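Local coordinates for probable N-glycosylase/DNA lyase (Thermotoga maritima, PDB 3N0U), which belongs to the all-helical, helix-hairpin-helix superfamily of DNA glycosylases, at residues K73-G78 against E89-V94; L82-L87 against F105-R110; E153-L158 against Y186-L191; K160-L165 against K204-L209. One frame throughout, in Å; residues are numbered along the deposited sequence.

Contact 1 of 4, residues K73-G78 against E89-V94; sequences KEIGKG and EKLREV
Lys90 opens the contact by laying the base of its long side chain beside Ile75, the two side chains sliding past each other in opposite directions. Its CB lies 3.9 Å from Ile75 CG1, and Lys90 CD passes alongside the same carbon at 4.1 Å, so that the lysine contributes its aliphatic portion here and not its charge. One residue on, Leu91 starts out away from the other helix yet returns to it through one branch: Leu91 CD2 meets Ile75 CD1 at 3.5 Å, closer than carbons usually pack, with the two side chains crossing at about a right angle. The same leucine also rests on Pro99, Arg102 and Ala103 of helix 99-109. In Ile75, CG1 is anti to the carbonyl carbon (chi1 -67°), which sets it beside Lys90; a chi2 of 166° then extends CD1 to touch both Lys90 CB and Leu91 CD2. Val94, just past the helix end, lies beside the extended Glu74 side chain; a second conformer of the valine makes the detail of that approach doubtful. The carboxylate of Glu74 has its firm partner in Arg70. Beyond Ile75 the chain reverses in a type II' turn, with Gly76 at positive phi and Gly78 N bonded to Ile75 O. Helix 65-75 thus packs on helix 84-93, with short helix 78-81 between them in sequence, as neighbours in the all-helical glycosylase fold.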
loop_
_atom_site.group_PDB
_atom_site.type_symbol
_atom_site.label_atom_id
_atom_site.label_comp_id
_atom_site.label_asym_id
_atom_site.label_seq_id
_atom_site.Cartn_x
_atom_site.Cartn_y
_atom_site.Cartn_z
ATOM N N LYS A 73 0.433 -9.867 -12.550
ATOM C CA LYS A 73 -0.222 -10.856 -13.395
ATOM C C LYS A 73 0.775 -11.506 -14.354
ATOM O O LYS A 73 0.778 -12.729 -14.521
ATOM C CB LYS A 73 -1.360 -10.199 -14.190
ATOM C CG LYS A 73 -2.055 -11.105 -15.217
ATOM C CD LYS A 73 -3.001 -10.286 -16.098
ATOM C CE LYS A 73 -2.241 -9.230 -16.930
ATOM N NZ LYS A 73 -3.115 -8.168 -17.557
ATOM N N GLU A 74 1.633 -10.689 -14.964
ATOM C CA GLU A 74 2.554 -11.166 -15.999
ATOM C C GLU A 74 3.764 -11.907 -15.442
ATOM O O GLU A 74 4.243 -12.861 -16.046
ATOM C CB GLU A 74 3.002 -10.013 -16.899
ATOM C CG GLU A 74 1.838 -9.367 -17.646
ATOM C CD GLU A 74 2.262 -8.619 -18.901
ATOM O OE1 GLU A 74 3.449 -8.741 -19.292
ATOM O OE2 GLU A 74 1.405 -7.915 -19.500
ATOM N N ILE A 75 4.242 -11.502 -14.277
ATOM C CA ILE A 75 5.467 -12.078 -13.732
ATOM C C ILE A 75 5.169 -13.197 -12.729
ATOM O O ILE A 75 5.828 -14.230 -12.726
ATOM C CB ILE A 75 6.325 -10.971 -13.100
ATOM C CG1 ILE A 75 6.831 -10.039 -14.211
ATOM C CG2 ILE A 75 7.473 -11.559 -12.309
ATOM C CD1 ILE A 75 7.417 -8.723 -13.702
ATOM N N GLY A 76 4.183 -12.983 -11.872
ATOM C CA GLY A 76 3.775 -14.010 -10.927
ATOM C C GLY A 76 4.931 -14.444 -10.048
ATOM O O GLY A 76 5.647 -13.613 -9.494
ATOM N N LYS A 77 5.144 -15.749 -9.946
ATOM C CA LYS A 77 6.191 -16.276 -9.074
ATOM C C LYS A 77 7.610 -15.955 -9.580
ATOM O O LYS A 77 8.595 -16.245 -8.905
ATOM C CB LYS A 77 6.013 -17.786 -8.878
ATOM C CG LYS A 77 4.777 -18.132 -8.029
ATOM C CD LYS A 77 4.653 -19.637 -7.821
ATOM C CE LYS A 77 3.559 -19.979 -6.822
ATOM N NZ LYS A 77 3.860 -19.453 -5.465
ATOM N N GLY A 78 7.706 -15.338 -10.753
ATOM C CA GLY A 78 8.986 -14.860 -11.245
ATOM C C GLY A 78 9.653 -13.924 -10.241
ATOM O O GLY A 78 10.874 -13.811 -10.192
ATOM N N GLU A 89 14.143 -7.436 -17.297
ATOM C CA GLU A 89 13.595 -7.423 -18.649
ATOM C C GLU A 89 12.066 -7.520 -18.617
ATOM O O GLU A 89 11.378 -6.828 -19.370
ATOM C CB GLU A 89 14.198 -8.535 -19.501
ATOM C CG GLU A 89 13.606 -8.618 -20.901
ATOM C CD GLU A 89 13.738 -7.317 -21.691
ATOM O OE1 GLU A 89 14.739 -6.592 -21.510
ATOM O OE2 GLU A 89 12.833 -7.026 -22.505
ATOM N N LYS A 90 11.515 -8.372 -17.752
ATOM C CA LYS A 90 10.061 -8.482 -17.672
ATOM C C LYS A 90 9.437 -7.196 -17.119
ATOM O O LYS A 90 8.360 -6.793 -17.553
ATOM C CB LYS A 90 9.635 -9.677 -16.827
ATOM C CG LYS A 90 9.943 -11.034 -17.471
ATOM C CD LYS A 90 9.088 -12.123 -16.876
ATOM C CE LYS A 90 9.203 -13.441 -17.663
ATOM N NZ LYS A 90 8.027 -14.293 -17.357
ATOM N N LEU A 91 10.122 -6.528 -16.202
ATOM C CA LEU A 91 9.602 -5.262 -15.697
ATOM C C LEU A 91 9.650 -4.196 -16.783
ATOM O O LEU A 91 8.763 -3.361 -16.867
ATOM C CB LEU A 91 10.351 -4.796 -14.459
ATOM C CG LEU A 91 10.148 -5.679 -13.242
ATOM C CD1 LEU A 91 11.070 -5.195 -12.147
ATOM C CD2 LEU A 91 8.709 -5.624 -12.783
ATOM N N ARG A 92 10.673 -4.237 -17.628
ATOM C CA ARG A 92 10.773 -3.287 -18.734
ATOM C C ARG A 92 9.614 -3.528 -19.706
ATOM O O ARG A 92 8.960 -2.575 -20.158
ATOM C CB ARG A 92 12.140 -3.419 -19.428
ATOM C CG ARG A 92 12.387 -2.429 -20.526
ATOM C CD ARG A 92 13.836 -2.564 -21.071
ATOM N NE ARG A 92 14.856 -2.205 -20.072
ATOM C CZ ARG A 92 15.561 -3.070 -19.333
ATOM N NH1 ARG A 92 15.393 -4.386 -19.463
ATOM N NH2 ARG A 92 16.449 -2.615 -18.452
ATOM N N GLU A 93 9.347 -4.809 -19.995
ATOM C CA GLU A 93 8.274 -5.206 -20.903
ATOM C C GLU A 93 6.871 -4.762 -20.458
ATOM O O GLU A 93 6.034 -4.441 -21.303
ATOM C CB GLU A 93 8.292 -6.737 -21.101
ATOM C CG GLU A 93 9.503 -7.263 -21.876
ATOM C CD GLU A 93 9.599 -8.793 -21.906
ATOM O OE1 GLU A 93 8.749 -9.483 -21.288
ATOM O OE2 GLU A 93 10.539 -9.307 -22.557
ATOM N N VAL A 94 6.616 -4.749 -19.149
ATOM C CA VAL A 94 5.299 -4.348 -18.639
ATOM C C VAL A 94 5.229 -2.849 -18.374
ATOM O O VAL A 94 4.230 -2.346 -17.868
ATOM C CB VAL A 94 4.865 -5.125 -17.367
ATOM C CG1 VAL A 94 4.859 -6.610 -17.638
ATOM C CG2 VAL A 94 5.753 -4.798 -16.176
#

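Contact 2 of 4, residues L82-L87 against F105-R110; sequences LPLEEL and FIVENR
Arg110 reaches Leu82 because its CG stands anti to the carbonyl carbon (chi1 -66°) and the chain then runs extended from CG to NE, delivering the guanidinium end-on to the Leu82 carbonyl. In this helical glycosylase fold the contact joins the start of helix 84-93, where Pro83 occupies the N-cap position, to helix 99-109 and Arg110. Apolar side chains fill the space between them. Leu87, with CG anti to the backbone N (chi1 180°), sets CD2 3.8 Å from Ile106 CG2, the two side chains crossing at about a right angle. Leu84 crosses Val107 in the same manner, Leu84 CD1 lying 4.2 Å from Val107 CG2. That same methyl group covers one face of the Arg110 guanidinium, toward its rim, while Phe51 of helix 47-59 also touches the arginine. NH2 has a further acceptor in Phe79 O, so the arginine also holds the short helix 78-81. Both terminal nitrogens grip a single atom: Arg110 NH2 lies 2.7 Å from Leu82 O, on a lone pair in the carbonyl plane, whereas Arg110 NH1, at 2.9 Å from Leu82 O, comes from 38° above that plane.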
loop_
_atom_site.group_PDB
_atom_site.type_symbol
_atom_site.label_atom_id
_atom_site.label_comp_id
_atom_site.label_asym_id
_atom_site.label_seq_id
_atom_site.Cartn_x
_atom_site.Cartn_y
_atom_site.Cartn_z
ATOM N N LEU A 82 13.237 -15.591 -10.621
ATOM C CA LEU A 82 13.986 -15.129 -11.788
ATOM C C LEU A 82 15.313 -14.472 -11.424
ATOM O O LEU A 82 15.404 -13.745 -10.437
ATOM C CB LEU A 82 13.181 -14.123 -12.608
ATOM C CG LEU A 82 12.005 -14.673 -13.406
ATOM C CD1 LEU A 82 11.201 -13.526 -13.986
ATOM C CD2 LEU A 82 12.470 -15.561 -14.540
ATOM N N PRO A 83 16.344 -14.699 -12.247
ATOM C CA PRO A 83 17.572 -13.923 -12.028
ATOM C C PRO A 83 17.348 -12.456 -12.299
ATOM O O PRO A 83 16.430 -12.099 -13.025
ATOM C CB PRO A 83 18.559 -14.490 -13.060
ATOM C CG PRO A 83 17.937 -15.682 -13.606
ATOM C CD PRO A 83 16.458 -15.582 -13.411
ATOM N N LEU A 84 18.216 -11.626 -11.741
ATOM C CA LEU A 84 18.084 -10.179 -11.850
ATOM C C LEU A 84 17.817 -9.710 -13.284
ATOM O O LEU A 84 16.888 -8.932 -13.520
ATOM C CB LEU A 84 19.355 -9.525 -11.310
ATOM C CG LEU A 84 19.438 -8.022 -11.451
ATOM C CD1 LEU A 84 18.274 -7.374 -10.744
ATOM C CD2 LEU A 84 20.758 -7.520 -10.862
ATOM N N GLU A 85 18.631 -10.161 -14.241
ATOM C CA GLU A 85 18.546 -9.616 -15.600
ATOM C C GLU A 85 17.208 -9.963 -16.249
ATOM O O GLU A 85 16.594 -9.116 -16.921
ATOM C CB GLU A 85 19.703 -10.113 -16.477
ATOM C CG GLU A 85 19.646 -9.601 -17.933
ATOM C CD GLU A 85 20.836 -10.051 -18.792
ATOM O OE1 GLU A 85 21.197 -11.252 -18.762
ATOM O OE2 GLU A 85 21.408 -9.197 -19.512
ATOM N N GLU A 86 16.731 -11.187 -16.029
ATOM C CA GLU A 86 15.460 -11.595 -16.602
ATOM C C GLU A 86 14.283 -10.886 -15.927
ATOM O O GLU A 86 13.284 -10.569 -16.576
ATOM C CB GLU A 86 15.282 -13.116 -16.504
ATOM C CG GLU A 86 15.978 -13.910 -17.630
ATOM C CD GLU A 86 17.488 -14.010 -17.467
ATOM O OE1 GLU A 86 17.997 -13.736 -16.357
ATOM O OE2 GLU A 86 18.169 -14.379 -18.454
ATOM N N LEU A 87 14.367 -10.678 -14.626
ATOM C CA LEU A 87 13.326 -9.936 -13.932
ATOM C C LEU A 87 13.285 -8.493 -14.425
ATOM O O LEU A 87 12.220 -7.949 -14.687
ATOM C CB LEU A 87 13.563 -9.983 -12.425
ATOM C CG LEU A 87 12.537 -9.228 -11.576
ATOM C CD1 LEU A 87 11.133 -9.730 -11.901
ATOM C CD2 LEU A 87 12.863 -9.385 -10.106
ATOM N N PHE A 105 15.944 -4.412 -6.067
ATOM C CA PHE A 105 15.261 -4.409 -4.778
ATOM C C PHE A 105 14.587 -5.745 -4.505
ATOM O O PHE A 105 14.728 -6.308 -3.421
ATOM C CB PHE A 105 14.181 -3.323 -4.705
ATOM C CG PHE A 105 14.697 -1.917 -4.726
ATOM C CD1 PHE A 105 15.989 -1.607 -4.360
ATOM C CD2 PHE A 105 13.856 -0.893 -5.122
ATOM C CE1 PHE A 105 16.433 -0.293 -4.390
ATOM C CE2 PHE A 105 14.279 0.413 -5.134
ATOM C CZ PHE A 105 15.573 0.718 -4.776
ATOM N N ILE A 106 13.846 -6.241 -5.489
ATOM C CA ILE A 106 13.069 -7.474 -5.325
ATOM C C ILE A 106 14.020 -8.653 -5.074
ATOM O O ILE A 106 13.795 -9.485 -4.163
ATOM C CB ILE A 106 12.131 -7.704 -6.528
ATOM C CG1 ILE A 106 11.022 -6.656 -6.485
ATOM C CG2 ILE A 106 11.521 -9.102 -6.514
ATOM C CD1 ILE A 106 10.287 -6.475 -7.807
ATOM N N VAL A 107 15.066 -8.755 -5.879
ATOM C CA VAL A 107 16.014 -9.847 -5.713
ATOM C C VAL A 107 16.618 -9.802 -4.296
ATOM O O VAL A 107 16.727 -10.837 -3.606
ATOM C CB VAL A 107 17.116 -9.810 -6.782
ATOM C CG1 VAL A 107 18.190 -10.828 -6.457
ATOM C CG2 VAL A 107 16.536 -10.128 -8.151
ATOM N N GLU A 108 17.009 -8.609 -3.851
ATOM C CA GLU A 108 17.606 -8.456 -2.524
ATOM C C GLU A 108 16.630 -8.860 -1.429
ATOM O O GLU A 108 17.016 -9.435 -0.410
ATOM C CB GLU A 108 18.066 -7.018 -2.292
ATOM C CG GLU A 108 19.223 -6.573 -3.142
ATOM C CD GLU A 108 19.544 -5.090 -2.938
ATOM O OE1 GLU A 108 18.805 -4.228 -3.475
ATOM O OE2 GLU A 108 20.521 -4.789 -2.220
ATOM N N ASN A 109 15.357 -8.571 -1.643
ATOM C CA ASN A 109 14.339 -8.846 -0.636
ATOM C C ASN A 109 14.059 -10.328 -0.456
ATOM O O ASN A 109 13.348 -10.722 0.473
ATOM C CB ASN A 109 13.049 -8.112 -0.990
ATOM C CG ASN A 109 13.139 -6.657 -0.711
ATOM O OD1 ASN A 109 14.005 -6.225 0.029
ATOM N ND2 ASN A 109 12.252 -5.880 -1.304
ATOM N N ARG A 110 14.588 -11.159 -1.345
ATOM C CA ARG A 110 14.350 -12.590 -1.216
ATOM C C ARG A 110 14.907 -13.118 0.106
ATOM O O ARG A 110 14.505 -14.177 0.584
ATOM C CB ARG A 110 14.895 -13.353 -2.431
ATOM C CG ARG A 110 14.151 -12.999 -3.688
ATOM C CD ARG A 110 14.823 -13.545 -4.922
ATOM N NE ARG A 110 14.091 -13.176 -6.127
ATOM C CZ ARG A 110 14.535 -13.343 -7.363
ATOM N NH1 ARG A 110 15.743 -13.855 -7.586
ATOM N NH2 ARG A 110 13.752 -12.998 -8.387
#

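Contact 3 of 4, residues E153-L158 against Y186-L191; sequences EDLAIL and YVEEIL
Leu158 meets Val187 and Leu191 in the tight part of this contact, where the irregular loop before helix 160-168 is pressed onto helix 181-198 of the glycosylase fold. Leu158 forks over the helix: its CD1 touches Val187 CG1 at 3.7 Å, while Leu158 CD2 lies 3.9 Å from Leu191 CD2. Next to these branches sits Ala156, whose CB packs on Glu188 CG at 3.8 Å and, more distantly, on Leu191 CD2. Trp179, Leu163 and Val162 close around the same apolar side chains. The other margin is looser: Asp154 is exposed and its carboxylate leads away from the helix. Glu188 supplies the polar grip beside the apolar cluster, with CG anti to the backbone N (chi1 170°) and the chain running on extended to the loop. Its OE2 takes the backbone N-H of Ala156 at 2.9 Å, on the anti side and 16° out of the carboxylate plane. The same oxygen pairs with Arg128 of helix 124-134, probably the first helix of the helix-hairpin-helix element, and Tyr184 OH bonds to both Ala156 O and Leu158 N. A buried acid held by a peptide N-H and an arginine is thereby likely to remain charged, linking loop, helix 181-198 and helix 124-134 through polar bonds.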
loop_
_atom_site.group_PDB
_atom_site.type_symbol
_atom_site.label_atom_id
_atom_site.label_comp_id
_atom_site.label_asym_id
_atom_site.label_seq_id
_atom_site.Cartn_x
_atom_site.Cartn_y
_atom_site.Cartn_z
ATOM N N GLU A 153 -5.652 -3.423 9.276
ATOM C CA GLU A 153 -6.528 -2.262 9.177
ATOM C C GLU A 153 -6.046 -1.023 9.918
ATOM O O GLU A 153 -6.595 0.069 9.721
ATOM C CB GLU A 153 -7.936 -2.648 9.637
ATOM C CG GLU A 153 -8.616 -3.618 8.643
ATOM C CD GLU A 153 -10.068 -3.949 8.962
ATOM O OE1 GLU A 153 -10.898 -3.006 9.068
ATOM O OE2 GLU A 153 -10.383 -5.161 9.069
ATOM N N ASP A 154 -4.999 -1.183 10.724
ATOM C CA ASP A 154 -4.554 -0.167 11.671
ATOM C C ASP A 154 -3.755 0.987 11.063
ATOM O O ASP A 154 -3.549 2.006 11.737
ATOM C CB ASP A 154 -3.665 -0.837 12.735
ATOM C CG ASP A 154 -4.275 -2.122 13.299
ATOM O OD1 ASP A 154 -4.424 -3.125 12.550
ATOM O OD2 ASP A 154 -4.573 -2.136 14.508
ATOM N N LEU A 155 -3.304 0.832 9.815
ATOM C CA LEU A 155 -2.275 1.724 9.244
ATOM C C LEU A 155 -2.787 2.535 8.064
ATOM O O LEU A 155 -3.572 2.041 7.274
ATOM C CB LEU A 155 -1.063 0.906 8.779
ATOM C CG LEU A 155 -0.443 -0.037 9.824
ATOM C CD1 LEU A 155 0.796 -0.721 9.209
ATOM C CD2 LEU A 155 -0.098 0.715 11.129
ATOM N N ALA A 156 -2.351 3.791 7.976
ATOM C CA ALA A 156 -2.604 4.623 6.805
ATOM C C ALA A 156 -1.515 4.484 5.768
ATOM O O ALA A 156 -0.340 4.255 6.098
ATOM C CB ALA A 156 -2.697 6.076 7.210
ATOM N N ILE A 157 -1.907 4.661 4.509
ATOM C CA ILE A 157 -0.976 4.678 3.390
ATOM C C ILE A 157 -0.907 6.112 2.878
ATOM O O ILE A 157 -1.755 6.561 2.103
ATOM C CB ILE A 157 -1.430 3.726 2.264
ATOM C CG1 ILE A 157 -1.659 2.319 2.823
ATOM C CG2 ILE A 157 -0.402 3.693 1.167
ATOM C CD1 ILE A 157 -2.495 1.431 1.875
ATOM N N LEU A 158 0.126 6.824 3.302
ATOM C CA LEU A 158 0.235 8.246 3.019
ATOM C C LEU A 158 0.968 8.494 1.711
ATOM O O LEU A 158 2.127 8.911 1.695
ATOM C CB LEU A 158 0.915 8.963 4.194
ATOM C CG LEU A 158 0.185 8.801 5.531
ATOM C CD1 LEU A 158 0.968 9.446 6.690
ATOM C CD2 LEU A 158 -1.249 9.386 5.458
ATOM N N TYR A 186 2.771 10.817 13.021
ATOM C CA TYR A 186 2.013 12.032 13.307
ATOM C C TYR A 186 0.935 12.301 12.260
ATOM O O TYR A 186 -0.224 12.526 12.601
ATOM C CB TYR A 186 2.967 13.217 13.408
ATOM C CG TYR A 186 2.295 14.524 13.654
ATOM C CD1 TYR A 186 1.941 14.905 14.937
ATOM C CD2 TYR A 186 2.034 15.394 12.614
ATOM C CE1 TYR A 186 1.328 16.113 15.177
ATOM C CE2 TYR A 186 1.423 16.607 12.840
ATOM C CZ TYR A 186 1.073 16.964 14.120
ATOM O OH TYR A 186 0.462 18.175 14.338
ATOM N N VAL A 187 1.296 12.263 10.983
ATOM C CA VAL A 187 0.315 12.514 9.935
ATOM C C VAL A 187 -0.688 11.351 9.869
ATOM O O VAL A 187 -1.869 11.549 9.637
ATOM C CB VAL A 187 1.005 12.749 8.579
ATOM C CG1 VAL A 187 -0.015 12.878 7.451
ATOM C CG2 VAL A 187 1.844 14.013 8.663
ATOM N N GLU A 188 -0.210 10.137 10.109
ATOM C CA GLU A 188 -1.093 8.984 10.150
ATOM C C GLU A 188 -2.153 9.137 11.243
ATOM O O GLU A 188 -3.316 8.783 11.037
ATOM C CB GLU A 188 -0.278 7.715 10.364
ATOM C CG GLU A 188 -1.092 6.461 10.675
ATOM C CD GLU A 188 -0.191 5.236 10.784
ATOM O OE1 GLU A 188 0.601 5.143 11.762
ATOM O OE2 GLU A 188 -0.251 4.372 9.867
ATOM N N GLU A 189 -1.770 9.675 12.398
ATOM C CA GLU A 189 -2.712 9.809 13.502
ATOM C C GLU A 189 -3.769 10.867 13.173
ATOM O O GLU A 189 -4.927 10.727 13.556
ATOM C CB GLU A 189 -1.979 10.133 14.812
ATOM C CG GLU A 189 -2.891 10.471 15.984
ATOM C CD GLU A 189 -3.797 9.315 16.417
ATOM O OE1 GLU A 189 -3.531 8.146 16.059
ATOM O OE2 GLU A 189 -4.785 9.575 17.132
ATOM N N ILE A 190 -3.374 11.932 12.478
ATOM C CA ILE A 190 -4.340 12.912 11.992
ATOM C C ILE A 190 -5.400 12.239 11.112
ATOM O O ILE A 190 -6.602 12.445 11.278
ATOM C CB ILE A 190 -3.641 14.006 11.175
ATOM C CG1 ILE A 190 -2.758 14.855 12.090
ATOM C CG2 ILE A 190 -4.647 14.865 10.463
ATOM C CD1 ILE A 190 -1.973 15.955 11.363
ATOM N N LEU A 191 -4.953 11.428 10.164
ATOM C CA LEU A 191 -5.875 10.749 9.275
ATOM C C LEU A 191 -6.685 9.689 10.010
ATOM O O LEU A 191 -7.800 9.384 9.594
ATOM C CB LEU A 191 -5.129 10.110 8.099
ATOM C CG LEU A 191 -5.990 9.751 6.883
ATOM C CD1 LEU A 191 -6.642 10.969 6.300
ATOM C CD2 LEU A 191 -5.146 9.067 5.808
#

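Contact 4 of 4, residues K160-L165 against K204-L209; sequences KHVLRL and KFDLYL
His161 presents the edge of its imidazole to Leu209, and NE2 donates to Leu209 O at 3.2 Å in a nearly straight bond (164°). The acceptor lies close to the ring plane, but the donor stands well above the plane of the carbonyl, 64° out of it. CG of His161 is anti to the backbone N, which places it on the side of helix 202-214; chi2 sets the turn of the ring, which also meets the Trp210 ring obliquely. The short helical segments run at 80° to one another with axes 11.0 Å apart, a steep helix-on-helix crossing within the all-helical body of this glycosylase fold. Leu209 fills the junction: its CD2 packs against Leu165 CD1 at 3.9 Å, the side chains meeting at an oblique angle, while Leu209 CD1 lies a looser 4.3 Å from Val162 CG1. Val162 crosses Asp206 at about a right angle, with CG2 3.9 Å from Asp206 OD1; the other carboxylate oxygen, OD2, is engaged by Arg148 of helix 140-148.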
loop_
_atom_site.group_PDB
_atom_site.type_symbol
_atom_site.label_atom_id
_atom_site.label_comp_id
_atom_site.label_asym_id
_atom_site.label_seq_id
_atom_site.Cartn_x
_atom_site.Cartn_y
_atom_site.Cartn_z
ATOM N N LYS A 160 0.915 10.266 -2.344
ATOM C CA LYS A 160 0.770 11.639 -2.769
ATOM C C LYS A 160 -0.699 12.044 -2.868
ATOM O O LYS A 160 -1.042 13.162 -2.518
ATOM C CB LYS A 160 1.518 11.895 -4.079
ATOM C CG LYS A 160 3.012 12.078 -3.861
ATOM C CD LYS A 160 3.679 12.789 -5.030
ATOM C CE LYS A 160 5.166 13.002 -4.768
ATOM N NZ LYS A 160 5.808 13.861 -5.800
ATOM N N HIS A 161 -1.563 11.130 -3.304
ATOM C CA HIS A 161 -2.986 11.443 -3.466
ATOM C C HIS A 161 -3.613 11.736 -2.115
ATOM O O HIS A 161 -4.362 12.693 -1.958
ATOM C CB HIS A 161 -3.749 10.284 -4.117
ATOM C CG HIS A 161 -5.230 10.314 -3.853
ATOM N ND1 HIS A 161 -6.041 11.350 -4.264
ATOM C CD2 HIS A 161 -6.039 9.437 -3.212
ATOM C CE1 HIS A 161 -7.286 11.111 -3.890
ATOM N NE2 HIS A 161 -7.313 9.955 -3.251
ATOM N N VAL A 162 -3.309 10.896 -1.135
ATOM C CA VAL A 162 -3.880 11.076 0.189
ATOM C C VAL A 162 -3.323 12.355 0.821
ATOM O O VAL A 162 -4.064 13.110 1.437
ATOM C CB VAL A 162 -3.614 9.853 1.060
ATOM C CG1 VAL A 162 -4.008 10.108 2.501
ATOM C CG2 VAL A 162 -4.388 8.665 0.500
ATOM N N LEU A 163 -2.025 12.608 0.668
ATOM C CA LEU A 163 -1.428 13.805 1.271
ATOM C C LEU A 163 -2.001 15.076 0.655
ATOM O O LEU A 163 -2.235 16.058 1.351
ATOM C CB LEU A 163 0.086 13.792 1.133
ATOM C CG LEU A 163 0.769 12.705 1.962
ATOM C CD1 LEU A 163 2.224 12.567 1.569
ATOM C CD2 LEU A 163 0.642 12.980 3.463
ATOM N N ARG A 164 -2.256 15.059 -0.649
ATOM C CA ARG A 164 -2.833 16.229 -1.287
ATOM C C ARG A 164 -4.260 16.462 -0.819
ATOM O O ARG A 164 -4.671 17.609 -0.681
ATOM C CB ARG A 164 -2.739 16.140 -2.810
ATOM C CG ARG A 164 -1.313 16.412 -3.337
ATOM C CD ARG A 164 -1.266 16.514 -4.858
ATOM N NE ARG A 164 -2.045 15.442 -5.472
ATOM C CZ ARG A 164 -1.528 14.353 -6.031
ATOM N NH1 ARG A 164 -0.208 14.185 -6.091
ATOM N NH2 ARG A 164 -2.337 13.433 -6.546
ATOM N N LEU A 165 -5.011 15.389 -0.563
ATOM C CA LEU A 165 -6.353 15.528 0.007
ATOM C C LEU A 165 -6.294 16.134 1.402
ATOM O O LEU A 165 -7.122 16.962 1.767
ATOM C CB LEU A 165 -7.070 14.181 0.107
ATOM C CG LEU A 165 -7.964 13.750 -1.036
ATOM C CD1 LEU A 165 -8.603 12.434 -0.645
ATOM C CD2 LEU A 165 -9.025 14.791 -1.351
ATOM N N LYS A 204 -9.401 0.437 5.515
ATOM C CA LYS A 204 -10.554 0.538 4.611
ATOM C C LYS A 204 -10.809 1.978 4.182
ATOM O O LYS A 204 -11.211 2.237 3.044
ATOM C CB LYS A 204 -11.809 -0.026 5.286
ATOM C CG LYS A 204 -11.811 -1.522 5.343
ATOM C CD LYS A 204 -13.077 -2.103 5.896
ATOM C CE LYS A 204 -12.957 -3.614 5.971
ATOM N NZ LYS A 204 -14.173 -4.233 6.580
ATOM N N PHE A 205 -10.601 2.908 5.098
ATOM C CA PHE A 205 -10.811 4.324 4.808
ATOM C C PHE A 205 -9.985 4.721 3.596
ATOM O O PHE A 205 -10.453 5.463 2.738
ATOM C CB PHE A 205 -10.424 5.179 6.020
ATOM C CG PHE A 205 -10.805 6.615 5.895
ATOM C CD1 PHE A 205 -12.129 6.980 5.751
ATOM C CD2 PHE A 205 -9.844 7.609 5.924
ATOM C CE1 PHE A 205 -12.490 8.310 5.635
ATOM C CE2 PHE A 205 -10.210 8.951 5.820
ATOM C CZ PHE A 205 -11.536 9.288 5.680
ATOM N N ASP A 206 -8.760 4.219 3.521
ATOM C CA ASP A 206 -7.894 4.495 2.365
ATOM C C ASP A 206 -8.593 4.181 1.043
ATOM O O ASP A 206 -8.448 4.916 0.059
ATOM C CB ASP A 206 -6.617 3.657 2.444
ATOM C CG ASP A 206 -5.727 3.844 1.247
ATOM O OD1 ASP A 206 -4.991 4.859 1.200
ATOM O OD2 ASP A 206 -5.749 2.966 0.366
ATOM N N LEU A 207 -9.326 3.073 1.000
ATOM C CA LEU A 207 -10.007 2.690 -0.242
ATOM C C LEU A 207 -11.167 3.612 -0.566
ATOM O O LEU A 207 -11.418 3.892 -1.730
ATOM C CB LEU A 207 -10.466 1.247 -0.198
ATOM C CG LEU A 207 -9.323 0.246 -0.066
ATOM C CD1 LEU A 207 -9.918 -1.145 -0.021
ATOM C CD2 LEU A 207 -8.334 0.376 -1.228
ATOM N N TYR A 208 -11.865 4.100 0.452
ATOM C CA TYR A 208 -12.900 5.096 0.203
ATOM C C TYR A 208 -12.264 6.382 -0.346
ATOM O O TYR A 208 -12.796 6.985 -1.272
ATOM C CB TYR A 208 -13.722 5.364 1.472
ATOM C CG TYR A 208 -14.663 4.240 1.830
ATOM C CD1 TYR A 208 -15.885 4.103 1.201
ATOM C CD2 TYR A 208 -14.337 3.324 2.821
ATOM C CE1 TYR A 208 -16.754 3.076 1.537
ATOM C CE2 TYR A 208 -15.193 2.291 3.155
ATOM C CZ TYR A 208 -16.405 2.186 2.514
ATOM O OH TYR A 208 -17.268 1.174 2.809
ATOM N N LEU A 209 -11.135 6.800 0.221
ATOM C CA LEU A 209 -10.437 8.002 -0.247
ATOM C C LEU A 209 -10.054 7.858 -1.715
ATOM O O LEU A 209 -10.174 8.795 -2.513
ATOM C CB LEU A 209 -9.187 8.260 0.586
ATOM C CG LEU A 209 -9.410 8.748 2.020
ATOM C CD1 LEU A 209 -8.072 8.869 2.724
ATOM C CD2 LEU A 209 -10.143 10.078 2.058
#

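The four contacts fall into two pairs on opposite sides of the chain's centre. Contacts 1 and 2 share helix 84-93, with centres 11 Å apart, and Lys90 CD touches Leu82 CD1 at 3.8 Å. Contacts 3 and 4, centres 10 Å apart, also touch, Leu191 CD2 lying 3.6 Å from Val162 CG1. Segments alternate along the chain within each pair, and the pairs follow in series, their centres 28 to 31 Å apart. The sodium ion, bound by Val132 of helix 124-134 and by Ala135 and Ile138 of the following loop, consistent with a helix-hairpin-helix metal site, lies about 12 Å from the Ile106 side chain in contact 2 and about 14 Å from that of Leu155 in contact 3.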